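Local coordinates for lipocalin AI-4 (Rhodnius prolixus, PDB 5H9N), which binds cysteinyl leukotrienes such as leukotriene C4 in its lipocalin barrel, probably sequestering them in the saliva of a blood-feeding insect, at residues A[19-23]-A[24-28]. The protein carries 1 engineered substitution. Numbering follows the deposited sequence.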
loop_
_atom_site.group_PDB
_atom_site.type_symbol
_atom_site.label_atom_id
_atom_site.label_comp_id
_atom_site.label_asym_id
_atom_site.label_seq_id
_atom_site.Cartn_x
_atom_site.Cartn_y
_atom_site.Cartn_z
ATOM N N SER A 19 5.236 -0.337 -15.760
ATOM C CA SER A 19 6.600 -0.635 -16.138
ATOM C C SER A 19 7.509 0.458 -15.589
ATOM O O SER A 19 7.069 1.591 -15.342
ATOM C CB SER A 19 6.734 -0.743 -17.655
ATOM O OG SER A 19 6.294 0.449 -18.278
ATOM N N GLY A 20 8.767 0.101 -15.367
ATOM C CA GLY A 20 9.789 1.065 -15.013
ATOM C C GLY A 20 9.643 1.684 -13.637
ATOM O O GLY A 20 10.040 2.827 -13.438
ATOM N N PHE A 21 9.101 0.928 -12.694
ATOM C CA PHE A 21 8.975 1.404 -11.317
ATOM C C PHE A 21 10.332 1.797 -10.745
ATOM O O PHE A 21 11.299 1.038 -10.839
ATOM C CB PHE A 21 8.327 0.343 -10.431
ATOM C CG PHE A 21 8.276 0.720 -8.973
ATOM C CD1 PHE A 21 7.471 1.762 -8.538
ATOM C CD2 PHE A 21 9.019 0.020 -8.036
ATOM C CE1 PHE A 21 7.416 2.109 -7.202
ATOM C CE2 PHE A 21 8.967 0.364 -6.691
ATOM C CZ PHE A 21 8.156 1.404 -6.273
ATOM N N ASP A 22 10.388 2.997 -10.172
ATOM C CA ASP A 22 11.602 3.567 -9.601
ATOM C C ASP A 22 11.488 3.592 -8.081
ATOM O O ASP A 22 10.904 4.515 -7.504
ATOM C CB ASP A 22 11.830 4.980 -10.156
ATOM C CG ASP A 22 13.169 5.578 -9.748
ATOM O OD1 ASP A 22 13.779 5.119 -8.758
ATOM O OD2 ASP A 22 13.612 6.529 -10.428
ATOM N N ALA A 23 12.047 2.579 -7.430
ATOM C CA ALA A 23 11.916 2.439 -5.986
ATOM C C ALA A 23 12.498 3.632 -5.239
ATOM O O ALA A 23 11.968 4.035 -4.199
ATOM C CB ALA A 23 12.567 1.149 -5.520
ATOM N N ASN A 24 13.567 4.214 -5.775
ATOM C CA ASN A 24 14.210 5.343 -5.119
ATOM C C ASN A 24 13.299 6.560 -5.036
ATOM O O ASN A 24 13.355 7.319 -4.070
ATOM C CB ASN A 24 15.509 5.719 -5.840
ATOM C CG ASN A 24 16.642 4.756 -5.542
ATOM O OD1 ASN A 24 16.582 3.982 -4.586
ATOM N ND2 ASN A 24 17.688 4.804 -6.361
ATOM N N ARG A 25 12.455 6.748 -6.044
ATOM C CA ARG A 25 11.559 7.900 -6.046
ATOM C C ARG A 25 10.285 7.640 -5.267
ATOM O O ARG A 25 9.642 8.574 -4.808
ATOM C CB ARG A 25 11.195 8.312 -7.468
ATOM C CG ARG A 25 12.354 8.873 -8.263
ATOM C CD ARG A 25 11.830 9.593 -9.484
ATOM N NE ARG A 25 11.079 10.781 -9.098
ATOM C CZ ARG A 25 10.077 11.290 -9.804
ATOM N NH1 ARG A 25 9.697 10.700 -10.928
ATOM N NH2 ARG A 25 9.446 12.373 -9.375
ATOM N N PHE A 26 9.906 6.377 -5.131
ATOM C CA PHE A 26 8.702 6.062 -4.381
ATOM C C PHE A 26 8.956 6.015 -2.872
ATOM O O PHE A 26 8.185 6.569 -2.087
ATOM C CB PHE A 26 8.094 4.732 -4.825
ATOM C CG PHE A 26 6.892 4.359 -4.012
ATOM C CD1 PHE A 26 5.680 4.995 -4.232
ATOM C CD2 PHE A 26 6.974 3.421 -2.985
ATOM C CE1 PHE A 26 4.581 4.701 -3.462
ATOM C CE2 PHE A 26 5.867 3.119 -2.213
ATOM C CZ PHE A 26 4.673 3.757 -2.458
ATOM N N PHE A 27 10.021 5.335 -2.468
ATOM C CA PHE A 27 10.305 5.149 -1.048
ATOM C C PHE A 27 11.101 6.317 -0.484
ATOM O O PHE A 27 12.185 6.142 0.080
ATOM C CB PHE A 27 11.041 3.826 -0.819
ATOM C CG PHE A 27 10.201 2.612 -1.106
ATOM C CD1 PHE A 27 9.187 2.234 -0.238
ATOM C CD2 PHE A 27 10.415 1.853 -2.247
ATOM C CE1 PHE A 27 8.412 1.118 -0.498
ATOM C CE2 PHE A 27 9.647 0.736 -2.513
ATOM C CZ PHE A 27 8.642 0.366 -1.642
ATOM N N THR A 28 10.563 7.516 -0.666
ATOM C CA THR A 28 11.134 8.721 -0.088
ATOM C C THR A 28 9.981 9.627 0.322
ATOM O O THR A 28 8.923 9.605 -0.308
ATOM C CB THR A 28 12.077 9.439 -1.072
ATOM O OG1 THR A 28 12.774 10.488 -0.390
ATOM C CG2 THR A 28 11.305 10.023 -2.243
#
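Phe21 presents its CE1-CZ side to the base of Phe26, with CE1 3.6 Å from Phe26 CB and Phe26 CG at the edge of the Phe21 ring, while Ala23 N lies off-centre over one face. The two rings meet obliquely, their planes 55° apart. Phe27 takes Phe26 CD2 over the centre of one face and Ala23 CB at its edge, where Ala23 O also approaches Phe27 CD2 at 3.3 Å; Phe27 CE2 lies near the plane of the Phe21 ring, at its edge. With CG anti to the backbone N (chi1 177°), the Phe26 ring swings into the barrel, where it stacks on Trp31 and touches the bound leukotriene C4.

All three rings adjoin the one-turn helix 23-26. Asp22 is its N-cap: OD1 receives weak bonds from Asn24 N (3.1 Å) and Arg25 N (3.4 Å), and OD2 lies against the aliphatic CG of Arg25. The guanidinium turns away, leaving Arg25 NE 5.1 Å from Asp22 OD2. Asp22 O accepts from Phe26 N at 3.2 Å, and the bond from Phe27 N to Ala23 O (2.9 Å) closes the turn. The carboxylate would thus favour the helix start electrostatically, while the cap and the packing of Phe21 and Phe27 are consistent with holding Phe26, a residue of the ligand pocket, in place.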